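Fervidolysin (Fervidobacterium pennivorans, PDB 1R6V) degrades keratin into peptides as a subtilisin-like serine protease, which lets its bacterium grow on native feathers. Local coordinates at residues Leu100-Pro108 against Asp375-Ala383; Asp162-Leu172 against Gly191-Thr202. The protein carries 1 engineered substitution. One frame throughout, in Å; residues are numbered along the deposited sequence.

Interaction 1: Leu100-Pro108 against Asp375-Ala383; sequences LIKPTVVKP and DYYQGTSMA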
ATOM      1  N   LEU A 100     -11.729   0.207   9.495  1.00 13.90           N
ATOM      2  CA  LEU A 100     -12.334   1.468   9.127  1.00 16.88           C
ATOM      3  C   LEU A 100     -11.871   2.475  10.177  1.00 17.25           C
ATOM      4  O   LEU A 100     -11.775   2.143  11.359  1.00 17.41           O
ATOM      5  CB  LEU A 100     -13.854   1.324   9.184  1.00 18.08           C
ATOM      6  CG  LEU A 100     -14.734   2.391   8.545  1.00 22.56           C
ATOM      7  CD1 LEU A 100     -14.645   2.282   7.045  1.00 20.93           C
ATOM      8  CD2 LEU A 100     -16.182   2.185   9.005  1.00 24.15           C
ATOM      9  N   ILE A 101     -11.550   3.691   9.753  1.00 16.27           N
ATOM     10  CA  ILE A 101     -11.154   4.735  10.695  1.00 20.17           C
ATOM     11  C   ILE A 101     -12.503   5.294  11.154  1.00 22.83           C
ATOM     12  O   ILE A 101     -12.975   6.316  10.662  1.00 25.01           O
ATOM     13  CB  ILE A 101     -10.309   5.807   9.982  1.00 19.33           C
ATOM     14  CG1 ILE A 101      -9.039   5.156   9.428  1.00 21.23           C
ATOM     15  CG2 ILE A 101      -9.935   6.930  10.953  1.00 22.25           C
ATOM     16  CD1 ILE A 101      -8.219   6.066   8.501  1.00 22.35           C
ATOM     17  N   LYS A 102     -13.106   4.593  12.113  1.00 23.50           N
ATOM     18  CA  LYS A 102     -14.438   4.889  12.635  1.00 24.41           C
ATOM     19  C   LYS A 102     -14.745   6.234  13.282  1.00 22.34           C
ATOM     20  O   LYS A 102     -14.080   6.655  14.227  1.00 22.21           O
ATOM     21  CB  LYS A 102     -14.850   3.781  13.617  1.00 25.42           C
ATOM     22  CG  LYS A 102     -15.090   2.407  12.983  1.00 31.73           C
ATOM     23  CD  LYS A 102     -16.505   2.250  12.414  1.00 35.67           C
ATOM     24  CE  LYS A 102     -17.566   2.185  13.509  1.00 38.18           C
ATOM     25  NZ  LYS A 102     -18.949   2.212  12.942  1.00 40.58           N
ATOM     26  N   PRO A 103     -15.790   6.917  12.787  1.00 22.04           N
ATOM     27  CA  PRO A 103     -16.153   8.213  13.371  1.00 21.56           C
ATOM     28  C   PRO A 103     -16.879   7.980  14.688  1.00 22.24           C
ATOM     29  O   PRO A 103     -17.452   6.912  14.893  1.00 22.37           O
ATOM     30  CB  PRO A 103     -17.081   8.815  12.320  1.00 22.97           C
ATOM     31  CG  PRO A 103     -17.743   7.622  11.718  1.00 22.46           C
ATOM     32  CD  PRO A 103     -16.607   6.625  11.594  1.00 21.40           C
ATOM     33  N   THR A 104     -16.847   8.965  15.581  1.00 21.11           N
ATOM     34  CA  THR A 104     -17.545   8.837  16.859  1.00 21.01           C
ATOM     35  C   THR A 104     -18.629   9.906  16.941  1.00 20.63           C
ATOM     36  O   THR A 104     -18.524  10.957  16.317  1.00 18.34           O
ATOM     37  CB  THR A 104     -16.583   8.982  18.053  1.00 22.75           C
ATOM     38  OG1 THR A 104     -15.868  10.217  17.954  1.00 22.12           O
ATOM     39  CG2 THR A 104     -15.587   7.833  18.070  1.00 23.36           C
ATOM     40  N   VAL A 105     -19.681   9.631  17.697  1.00 19.79           N
ATOM     41  CA  VAL A 105     -20.770  10.577  17.823  1.00 20.17           C
ATOM     42  C   VAL A 105     -20.457  11.696  18.807  1.00 20.31           C
ATOM     43  O   VAL A 105     -19.758  11.485  19.808  1.00 20.22           O
ATOM     44  CB  VAL A 105     -22.065   9.856  18.264  1.00 21.81           C
ATOM     45  CG1 VAL A 105     -23.174  10.874  18.569  1.00 22.60           C
ATOM     46  CG2 VAL A 105     -22.519   8.910  17.161  1.00 23.01           C
ATOM     47  N   VAL A 106     -20.927  12.901  18.487  1.00 16.92           N
ATOM     48  CA  VAL A 106     -20.762  14.042  19.379  1.00 16.75           C
ATOM     49  C   VAL A 106     -22.090  14.784  19.440  1.00 16.70           C
ATOM     50  O   VAL A 106     -22.988  14.556  18.622  1.00 16.55           O
ATOM     51  CB  VAL A 106     -19.632  15.029  18.943  1.00 17.48           C
ATOM     52  CG1 VAL A 106     -18.296  14.296  18.880  1.00 16.29           C
ATOM     53  CG2 VAL A 106     -19.973  15.695  17.606  1.00 16.35           C
ATOM     54  N   LYS A 107     -22.225  15.663  20.430  1.00 15.21           N
ATOM     55  CA  LYS A 107     -23.451  16.432  20.585  1.00 16.58           C
ATOM     56  C   LYS A 107     -23.436  17.689  19.740  1.00 16.89           C
ATOM     57  O   LYS A 107     -22.374  18.195  19.381  1.00 17.98           O
ATOM     58  CB  LYS A 107     -23.628  16.855  22.046  1.00 18.07           C
ATOM     59  CG  LYS A 107     -23.805  15.718  23.020  1.00 19.97           C
ATOM     60  CD  LYS A 107     -25.127  15.006  22.833  1.00 25.07           C
ATOM     61  CE  LYS A 107     -25.308  13.940  23.912  1.00 27.52           C
ATOM     62  NZ  LYS A 107     -26.597  13.215  23.787  1.00 32.90           N
ATOM     63  N   PRO A 108     -24.619  18.203  19.395  1.00 16.33           N
ATOM     64  CA  PRO A 108     -24.628  19.428  18.598  1.00 16.48           C
ATOM     65  C   PRO A 108     -23.996  20.541  19.416  1.00 17.08           C
ATOM     66  O   PRO A 108     -23.978  20.489  20.651  1.00 17.18           O
ATOM     67  CB  PRO A 108     -26.116  19.675  18.329  1.00 16.34           C
ATOM     68  CG  PRO A 108     -26.828  18.849  19.394  1.00 16.22           C
ATOM     69  CD  PRO A 108     -25.969  17.624  19.498  1.00 17.43           C
ATOM     70  N   ASP A 375     -27.119  12.631  12.188  1.00 14.67           N
ATOM     71  CA  ASP A 375     -26.333  12.574  13.413  1.00 15.53           C
ATOM     72  C   ASP A 375     -25.079  13.401  13.236  1.00 14.83           C
ATOM     73  O   ASP A 375     -24.646  13.681  12.108  1.00 13.80           O
ATOM     74  CB  ASP A 375     -25.946  11.132  13.805  1.00 16.86           C
ATOM     75  CG  ASP A 375     -25.886  10.943  15.323  1.00 19.37           C
ATOM     76  OD1 ASP A 375     -25.828  11.973  16.040  1.00 16.24           O
ATOM     77  OD2 ASP A 375     -25.892   9.772  15.790  1.00 19.38           O
ATOM     78  N   TYR A 376     -24.501  13.785  14.362  1.00 15.07           N
ATOM     79  CA  TYR A 376     -23.283  14.584  14.394  1.00 14.63           C
ATOM     80  C   TYR A 376     -22.100  13.667  14.703  1.00 13.59           C
ATOM     81  O   TYR A 376     -22.077  13.008  15.738  1.00 14.68           O
ATOM     82  CB  TYR A 376     -23.356  15.661  15.488  1.00 13.02           C
ATOM     83  CG  TYR A 376     -24.527  16.607  15.377  1.00 14.65           C
ATOM     84  CD1 TYR A 376     -25.780  16.225  15.836  1.00 15.44           C
ATOM     85  CD2 TYR A 376     -24.386  17.877  14.820  1.00 14.51           C
ATOM     86  CE1 TYR A 376     -26.867  17.070  15.753  1.00 16.92           C
ATOM     87  CE2 TYR A 376     -25.488  18.743  14.729  1.00 16.28           C
ATOM     88  CZ  TYR A 376     -26.720  18.318  15.202  1.00 16.43           C
ATOM     89  OH  TYR A 376     -27.832  19.121  15.118  1.00 22.41           O
ATOM     90  N   TYR A 377     -21.113  13.649  13.814  1.00 14.14           N
ATOM     91  CA  TYR A 377     -19.934  12.816  13.990  1.00 14.87           C
ATOM     92  C   TYR A 377     -18.658  13.649  14.052  1.00 14.86           C
ATOM     93  O   TYR A 377     -18.627  14.820  13.655  1.00 14.41           O
ATOM     94  CB  TYR A 377     -19.771  11.840  12.815  1.00 14.92           C
ATOM     95  CG  TYR A 377     -20.757  10.695  12.745  1.00 16.03           C
ATOM     96  CD1 TYR A 377     -21.696  10.476  13.752  1.00 16.39           C
ATOM     97  CD2 TYR A 377     -20.720   9.809  11.672  1.00 16.06           C
ATOM     98  CE1 TYR A 377     -22.583   9.390  13.696  1.00 17.36           C
ATOM     99  CE2 TYR A 377     -21.595   8.729  11.596  1.00 17.83           C
ATOM    100  CZ  TYR A 377     -22.524   8.521  12.607  1.00 19.34           C
ATOM    101  OH  TYR A 377     -23.401   7.453  12.528  1.00 18.24           O
ATOM    102  N   GLN A 378     -17.597  13.009  14.523  1.00 13.89           N
ATOM    103  CA  GLN A 378     -16.288  13.627  14.590  1.00 16.74           C
ATOM    104  C   GLN A 378     -15.287  12.572  14.140  1.00 16.71           C
ATOM    105  O   GLN A 378     -15.519  11.375  14.310  1.00 16.08           O
ATOM    106  CB  GLN A 378     -16.005  14.065  16.025  1.00 18.70           C
ATOM    107  CG  GLN A 378     -14.564  14.264  16.372  1.00 24.97           C
ATOM    108  CD  GLN A 378     -14.343  14.135  17.880  1.00 26.30           C
ATOM    109  OE1 GLN A 378     -14.899  14.899  18.660  1.00 25.78           O
ATOM    110  NE2 GLN A 378     -13.535  13.160  18.288  1.00 27.49           N
ATOM    111  N   GLY A 379     -14.192  13.012  13.535  1.00 16.30           N
ATOM    112  CA  GLY A 379     -13.174  12.076  13.111  1.00 16.51           C
ATOM    113  C   GLY A 379     -12.557  12.479  11.794  1.00 15.17           C
ATOM    114  O   GLY A 379     -13.102  13.318  11.071  1.00 15.82           O
ATOM    115  N   THR A 380     -11.413  11.886  11.485  1.00 16.35           N
ATOM    116  CA  THR A 380     -10.765  12.196  10.225  1.00 17.06           C
ATOM    117  C   THR A 380     -11.666  11.702   9.088  1.00 17.24           C
ATOM    118  O   THR A 380     -11.610  12.211   7.965  1.00 15.38           O
ATOM    119  CB  THR A 380      -9.374  11.543  10.146  1.00 19.86           C
ATOM    120  OG1 THR A 380      -8.637  11.852  11.340  1.00 24.14           O
ATOM    121  CG2 THR A 380      -8.615  12.103   8.974  1.00 23.90           C
ATOM    122  N   SER A 381     -12.540  10.740   9.383  1.00 15.84           N
ATOM    123  CA  SER A 381     -13.434  10.232   8.341  1.00 15.01           C
ATOM    124  C   SER A 381     -14.525  11.264   8.020  1.00 15.88           C
ATOM    125  O   SER A 381     -15.227  11.166   7.006  1.00 14.72           O
ATOM    126  CB  SER A 381     -14.063   8.899   8.768  1.00 15.75           C
ATOM    127  OG  SER A 381     -14.981   9.071   9.828  1.00 17.97           O
ATOM    128  N   MET A 382     -14.677  12.255   8.897  1.00 13.02           N
ATOM    129  CA  MET A 382     -15.654  13.312   8.672  1.00 12.87           C
ATOM    130  C   MET A 382     -14.978  14.463   7.904  1.00 11.42           C
ATOM    131  O   MET A 382     -15.643  15.272   7.256  1.00 10.41           O
ATOM    132  CB  MET A 382     -16.212  13.826  10.012  1.00 17.57           C
ATOM    133  CG  MET A 382     -17.474  13.108  10.482  1.00 23.98           C
ATOM    134  SD  MET A 382     -17.208  11.305  10.600  1.00 30.20           S
ATOM    135  CE  MET A 382     -15.613  11.300  11.386  1.00 34.42           C
ATOM    136  N   ALA A 383     -13.655  14.524   7.983  1.00 11.03           N
ATOM    137  CA  ALA A 383     -12.903  15.578   7.297  1.00 11.44           C
ATOM    138  C   ALA A 383     -12.682  15.235   5.825  1.00 11.74           C
ATOM    139  O   ALA A 383     -12.875  16.067   4.933  1.00 11.84           O
ATOM    140  CB  ALA A 383     -11.542  15.777   7.987  1.00 12.30           C
TER
HETATM  141  O   HOH W   1     -13.001   9.126  11.771  1.00 17.42           O
HETATM  142  O   HOH W   2     -13.058  10.145  16.883  1.00 25.84           O
HETATM  143  O   HOH W   3     -25.569  13.451  18.333  1.00 18.29           O
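T104 and Q378 form an antiparallel hydrogen-bonded pair in which T104 N meets Q378 O at 3.0 Å, while Q378 N returns to T104 O at 2.9 Å. Two residues on, V106 N reaches Y376 O at 3.0 Å, past the non-hydrogen-bonded pair of V105 and Y377. Side chains extend this grip. P108 CB lies over a face of the Y376 ring, 3.8 Å from its centroid, a CH-pi contact; a first torsion of -57° sets that ring beside its own backbone N, and its hydroxyl bonds E134. V105 CG2 packs obliquely against Y377 CE1, and P103 CG lies obliquely to the same ring. Toward the catalytic serine, S381 CB touches I101 O at 3.4 Å, and water 1 joins I101 O to S381 N. Further out, D375 OD1 accepts from Y376 N, and through water 3 it is also linked to V106 O. The Y377 ring also stacks with H203. The propeptide thus adds an edge strand through main-chain bonds that depend little on sequence, and with I101 O linked by water to S381 N, an oxyanion-hole donor in subtilisins, its course is consistent with that of a substrate lying across the cleft.

Interaction 2: Asp162-Leu172 against Gly191-Thr202; sequences DTGVDGTHPDL and GTDSSYGGSAGT. Engineered in segment 191-202: A200 (natural residue His). With CA (calcium ion), chain B.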
ATOM      1  N   ASP A 162     -16.419   2.439   1.259  1.00 10.54           N
ATOM      2  CA  ASP A 162     -16.736   2.443   2.673  1.00 11.96           C
ATOM      3  C   ASP A 162     -17.681   1.269   3.030  1.00 12.34           C
ATOM      4  O   ASP A 162     -17.593   0.176   2.453  1.00 12.47           O
ATOM      5  CB  ASP A 162     -17.446   3.791   2.880  1.00 12.23           C
ATOM      6  CG  ASP A 162     -17.257   4.371   4.243  1.00 16.04           C
ATOM      7  OD1 ASP A 162     -17.863   3.839   5.199  1.00 15.33           O
ATOM      8  OD2 ASP A 162     -16.498   5.363   4.345  1.00 15.16           O
ATOM      9  N   THR A 163     -18.592   1.539   3.965  1.00 10.98           N
ATOM     10  CA  THR A 163     -19.579   0.570   4.465  1.00 12.15           C
ATOM     11  C   THR A 163     -20.834   0.431   3.597  1.00 13.13           C
ATOM     12  O   THR A 163     -21.728  -0.352   3.932  1.00 14.32           O
ATOM     13  CB  THR A 163     -20.111   0.990   5.853  1.00 13.53           C
ATOM     14  OG1 THR A 163     -20.723   2.288   5.751  1.00 15.78           O
ATOM     15  CG2 THR A 163     -18.994   1.051   6.880  1.00 16.25           C
ATOM     16  N   GLY A 164     -20.902   1.156   2.487  1.00 11.87           N
ATOM     17  CA  GLY A 164     -22.118   1.124   1.683  1.00 12.88           C
ATOM     18  C   GLY A 164     -22.909   2.378   2.035  1.00 14.43           C
ATOM     19  O   GLY A 164     -22.605   3.049   3.033  1.00 12.82           O
ATOM     20  N   VAL A 165     -23.933   2.694   1.251  1.00 13.48           N
ATOM     21  CA  VAL A 165     -24.718   3.918   1.459  1.00 13.97           C
ATOM     22  C   VAL A 165     -26.228   3.660   1.495  1.00 14.63           C
ATOM     23  O   VAL A 165     -26.734   2.902   0.668  1.00 15.22           O
ATOM     24  CB  VAL A 165     -24.406   4.903   0.304  1.00 14.72           C
ATOM     25  CG1 VAL A 165     -25.268   6.149   0.414  1.00 13.24           C
ATOM     26  CG2 VAL A 165     -22.904   5.269   0.319  1.00 14.75           C
ATOM     27  N   ASP A 166     -26.948   4.279   2.432  1.00 15.24           N
ATOM     28  CA  ASP A 166     -28.405   4.097   2.472  1.00 15.64           C
ATOM     29  C   ASP A 166     -29.004   5.051   1.449  1.00 16.51           C
ATOM     30  O   ASP A 166     -29.373   6.187   1.763  1.00 16.44           O
ATOM     31  CB  ASP A 166     -28.991   4.404   3.854  1.00 17.29           C
ATOM     32  CG  ASP A 166     -30.515   4.234   3.880  1.00 18.15           C
ATOM     33  OD1 ASP A 166     -31.082   3.868   2.828  1.00 17.81           O
ATOM     34  OD2 ASP A 166     -31.132   4.452   4.940  1.00 17.77           O
ATOM     35  N   GLY A 167     -29.091   4.577   0.212  1.00 15.52           N
ATOM     36  CA  GLY A 167     -29.612   5.389  -0.871  1.00 15.71           C
ATOM     37  C   GLY A 167     -31.086   5.726  -0.743  1.00 16.43           C
ATOM     38  O   GLY A 167     -31.602   6.526  -1.525  1.00 16.68           O
ATOM     39  N   THR A 168     -31.764   5.141   0.238  1.00 17.37           N
ATOM     40  CA  THR A 168     -33.188   5.419   0.409  1.00 17.41           C
ATOM     41  C   THR A 168     -33.409   6.646   1.295  1.00 18.09           C
ATOM     42  O   THR A 168     -34.543   7.063   1.518  1.00 16.43           O
ATOM     43  CB  THR A 168     -33.952   4.197   0.997  1.00 17.82           C
ATOM     44  OG1 THR A 168     -33.609   4.009   2.371  1.00 19.91           O
ATOM     45  CG2 THR A 168     -33.616   2.936   0.212  1.00 17.91           C
ATOM     46  N   HIS A 169     -32.323   7.225   1.798  1.00 16.22           N
ATOM     47  CA  HIS A 169     -32.429   8.427   2.623  1.00 16.27           C
ATOM     48  C   HIS A 169     -33.035   9.512   1.726  1.00 16.01           C
ATOM     49  O   HIS A 169     -32.619   9.689   0.579  1.00 15.06           O
ATOM     50  CB  HIS A 169     -31.037   8.875   3.096  1.00 14.19           C
ATOM     51  CG  HIS A 169     -31.069   9.844   4.234  1.00 14.86           C
ATOM     52  ND1 HIS A 169     -31.594  11.112   4.119  1.00 13.94           N
ATOM     53  CD2 HIS A 169     -30.709   9.698   5.533  1.00 14.68           C
ATOM     54  CE1 HIS A 169     -31.563  11.706   5.299  1.00 13.57           C
ATOM     55  NE2 HIS A 169     -31.029  10.872   6.174  1.00 14.66           N
ATOM     56  N   PRO A 170     -34.011  10.263   2.244  1.00 16.60           N
ATOM     57  CA  PRO A 170     -34.628  11.308   1.431  1.00 16.87           C
ATOM     58  C   PRO A 170     -33.644  12.373   0.940  1.00 17.24           C
ATOM     59  O   PRO A 170     -33.763  12.841  -0.188  1.00 15.54           O
ATOM     60  CB  PRO A 170     -35.731  11.858   2.342  1.00 18.07           C
ATOM     61  CG  PRO A 170     -35.243  11.558   3.725  1.00 20.03           C
ATOM     62  CD  PRO A 170     -34.619  10.193   3.581  1.00 16.97           C
ATOM     63  N   ASP A 171     -32.665  12.735   1.769  1.00 17.13           N
ATOM     64  CA  ASP A 171     -31.664  13.741   1.387  1.00 16.17           C
ATOM     65  C   ASP A 171     -30.667  13.204   0.346  1.00 16.69           C
ATOM     66  O   ASP A 171     -29.774  13.932  -0.092  1.00 15.16           O
ATOM     67  CB  ASP A 171     -30.880  14.201   2.625  1.00 16.81           C
ATOM     68  CG  ASP A 171     -30.863  15.716   2.795  1.00 16.81           C
ATOM     69  OD1 ASP A 171     -31.160  16.449   1.831  1.00 17.61           O
ATOM     70  OD2 ASP A 171     -30.529  16.178   3.906  1.00 15.95           O
ATOM     71  N   LEU A 172     -30.787  11.929  -0.026  1.00 14.88           N
ATOM     72  CA  LEU A 172     -29.884  11.367  -1.027  1.00 14.69           C
ATOM     73  C   LEU A 172     -30.649  10.937  -2.265  1.00 15.46           C
ATOM     74  O   LEU A 172     -30.082  10.303  -3.155  1.00 15.88           O
ATOM     75  CB  LEU A 172     -29.103  10.168  -0.465  1.00 14.39           C
ATOM     76  CG  LEU A 172     -28.141  10.494   0.687  1.00 15.95           C
ATOM     77  CD1 LEU A 172     -27.468   9.205   1.174  1.00 13.17           C
ATOM     78  CD2 LEU A 172     -27.075  11.479   0.197  1.00 16.18           C
ATOM     79  N   GLY A 191     -30.098   4.414  -6.096  1.00 20.47           N
ATOM     80  CA  GLY A 191     -31.091   4.726  -5.088  1.00 20.88           C
ATOM     81  C   GLY A 191     -31.410   3.674  -4.048  1.00 21.36           C
ATOM     82  O   GLY A 191     -32.354   3.857  -3.284  1.00 23.00           O
ATOM     83  N   THR A 192     -30.642   2.589  -3.988  1.00 19.71           N
ATOM     84  CA  THR A 192     -30.933   1.554  -3.007  1.00 19.74           C
ATOM     85  C   THR A 192     -30.082   1.639  -1.753  1.00 19.08           C
ATOM     86  O   THR A 192     -29.060   2.311  -1.733  1.00 17.99           O
ATOM     87  CB  THR A 192     -30.804   0.144  -3.634  1.00 21.07           C
ATOM     88  OG1 THR A 192     -29.449  -0.097  -4.023  1.00 21.86           O
ATOM     89  CG2 THR A 192     -31.695   0.053  -4.881  1.00 21.72           C
ATOM     90  N   ASP A 193     -30.533   0.972  -0.697  1.00 18.46           N
ATOM     91  CA  ASP A 193     -29.817   0.940   0.576  1.00 19.59           C
ATOM     92  C   ASP A 193     -28.731  -0.141   0.510  1.00 19.63           C
ATOM     93  O   ASP A 193     -29.043  -1.336   0.404  1.00 18.73           O
ATOM     94  CB  ASP A 193     -30.820   0.640   1.698  1.00 19.38           C
ATOM     95  CG  ASP A 193     -30.161   0.457   3.054  1.00 20.98           C
ATOM     96  OD1 ASP A 193     -28.969   0.805   3.207  1.00 17.41           O
ATOM     97  OD2 ASP A 193     -30.844  -0.029   3.980  1.00 20.35           O
ATOM     98  N   SER A 194     -27.461   0.268   0.548  1.00 17.62           N
ATOM     99  CA  SER A 194     -26.359  -0.697   0.507  1.00 16.42           C
ATOM    100  C   SER A 194     -25.511  -0.575   1.764  1.00 15.34           C
ATOM    101  O   SER A 194     -24.361  -0.988   1.774  1.00 15.51           O
ATOM    102  CB  SER A 194     -25.481  -0.475  -0.740  1.00 16.47           C
ATOM    103  OG  SER A 194     -24.958   0.843  -0.778  1.00 16.80           O
ATOM    104  N   SER A 195     -26.110  -0.068   2.839  1.00 15.56           N
ATOM    105  CA  SER A 195     -25.395   0.151   4.094  1.00 15.89           C
ATOM    106  C   SER A 195     -25.045  -1.114   4.900  1.00 14.55           C
ATOM    107  O   SER A 195     -25.188  -1.155   6.119  1.00 14.06           O
ATOM    108  CB  SER A 195     -26.178   1.166   4.959  1.00 16.41           C
ATOM    109  OG  SER A 195     -27.486   0.717   5.291  1.00 15.74           O
ATOM    110  N   TYR A 196     -24.557  -2.137   4.209  1.00 16.47           N
ATOM    111  CA  TYR A 196     -24.188  -3.393   4.852  1.00 16.98           C
ATOM    112  C   TYR A 196     -23.178  -3.299   6.002  1.00 18.09           C
ATOM    113  O   TYR A 196     -23.259  -4.071   6.962  1.00 19.78           O
ATOM    114  CB  TYR A 196     -23.643  -4.361   3.800  1.00 17.72           C
ATOM    115  CG  TYR A 196     -24.643  -4.733   2.735  1.00 16.81           C
ATOM    116  CD1 TYR A 196     -25.721  -5.560   3.032  1.00 19.95           C
ATOM    117  CD2 TYR A 196     -24.537  -4.229   1.441  1.00 17.90           C
ATOM    118  CE1 TYR A 196     -26.669  -5.874   2.071  1.00 22.12           C
ATOM    119  CE2 TYR A 196     -25.484  -4.534   0.475  1.00 20.82           C
ATOM    120  CZ  TYR A 196     -26.548  -5.358   0.802  1.00 23.52           C
ATOM    121  OH  TYR A 196     -27.497  -5.658  -0.139  1.00 25.90           O
ATOM    122  N   GLY A 197     -22.238  -2.359   5.917  1.00 16.86           N
ATOM    123  CA  GLY A 197     -21.212  -2.247   6.944  1.00 16.20           C
ATOM    124  C   GLY A 197     -21.469  -1.276   8.085  1.00 15.59           C
ATOM    125  O   GLY A 197     -20.640  -1.137   8.983  1.00 18.57           O
ATOM    126  N   GLY A 198     -22.603  -0.596   8.051  1.00 15.40           N
ATOM    127  CA  GLY A 198     -22.893   0.345   9.118  1.00 15.25           C
ATOM    128  C   GLY A 198     -23.285   1.698   8.563  1.00 15.56           C
ATOM    129  O   GLY A 198     -23.584   1.823   7.375  1.00 15.49           O
ATOM    130  N   SER A 199     -23.217   2.719   9.410  1.00 14.61           N
ATOM    131  CA  SER A 199     -23.642   4.069   9.048  1.00 13.62           C
ATOM    132  C   SER A 199     -22.634   5.032   8.426  1.00 12.12           C
ATOM    133  O   SER A 199     -23.042   6.016   7.819  1.00 12.88           O
ATOM    134  CB  SER A 199     -24.226   4.740  10.295  1.00 14.77           C
ATOM    135  OG  SER A 199     -23.195   4.934  11.258  1.00 16.14           O
ATOM    136  N   ALA A 200     -21.340   4.754   8.561  1.00 12.19           N
ATOM    137  CA  ALA A 200     -20.306   5.659   8.054  1.00 13.19           C
ATOM    138  C   ALA A 200     -20.437   6.125   6.616  1.00 13.59           C
ATOM    139  O   ALA A 200     -20.410   7.322   6.358  1.00 13.30           O
ATOM    140  CB  ALA A 200     -18.934   5.051   8.262  1.00 13.32           C
ATOM    141  N   GLY A 201     -20.574   5.188   5.688  1.00 12.47           N
ATOM    142  CA  GLY A 201     -20.673   5.563   4.277  1.00 10.75           C
ATOM    143  C   GLY A 201     -21.797   6.529   3.944  1.00 10.96           C
ATOM    144  O   GLY A 201     -21.684   7.391   3.067  1.00 12.25           O
ATOM    145  N   THR A 202     -22.921   6.386   4.636  1.00 11.62           N
ATOM    146  CA  THR A 202     -24.058   7.279   4.396  1.00 11.75           C
ATOM    147  C   THR A 202     -23.754   8.686   4.902  1.00 11.56           C
ATOM    148  O   THR A 202     -24.134   9.677   4.278  1.00 10.76           O
ATOM    149  CB  THR A 202     -25.310   6.768   5.120  1.00 12.25           C
ATOM    150  OG1 THR A 202     -25.604   5.447   4.657  1.00 12.07           O
ATOM    151  CG2 THR A 202     -26.512   7.660   4.840  1.00 10.68           C
TER
HETATM  152 CA    CA B   1     -31.164  18.748   1.393  1.00  3.26          CA
HETATM  153  O   HOH W   4     -23.815   3.709   5.402  1.00 12.05           O
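At the charge-relay site of the subtilase fold, D162 and T163 lie against the first turn of the helix that begins near A200, engineered from histidine. T163 OG1, placed between its own N and carbonyl carbon (chi1 59°), accepts a hydrogen bond from G201 N at 2.9 Å, while T163 N is held by the anti lone pair of D162 OD1. Further along, V165 N gives to S194 OG at 2.9 Å and S194 N to V165 O at 2.7 Å. D166 N then finds T202 OG1 at 2.8 Å. The like-charged D166 and D193 carboxylates come near, D166 OD1 3.7 Å from D193 OD1 with planes 33° apart; each OD1 closes an Asx turn through donors that probably ease the repulsion, S195 N and OG on D193 OD1, and D166 OD2 bonds S356. Replacing D193 by alanine would probably leave S195 N without its acceptor and free the 193-195 turn to shift. D171 OD1 binds the calcium ion at 2.3 Å with E129, D213 and the carbonyl oxygens of K211, K215 and I217. A loop after the charge-relay aspartate, packed against the loop and helix start that carry the histidine position, is the arrangement of subtilisin-like proteases.

How the interactions relate
Followed from the N terminus, the chain first lays down 100-108, in the propeptide, and meets its partner 375-383 only after 266 intervening residues. Within that long loop lies interaction 2, a short closure that returns 191-202 to 162-172 after 18 residues; the two nest and do not cross. Interaction 1 joins the propeptide to strand 374-378 and the start of helix 380-397, whereas interaction 2 ties the loop after strand 157-162 to helix 200-209. Their centres are about 16 Å apart, yet they touch: L100 CD2 packs 3.7 Å from T163 CG2, and Y377 OH probably hydrogen-bonds S199 OG. Together they gather the three charge-relay positions, D162, S381 and the engineered A200, next to the propeptide segment.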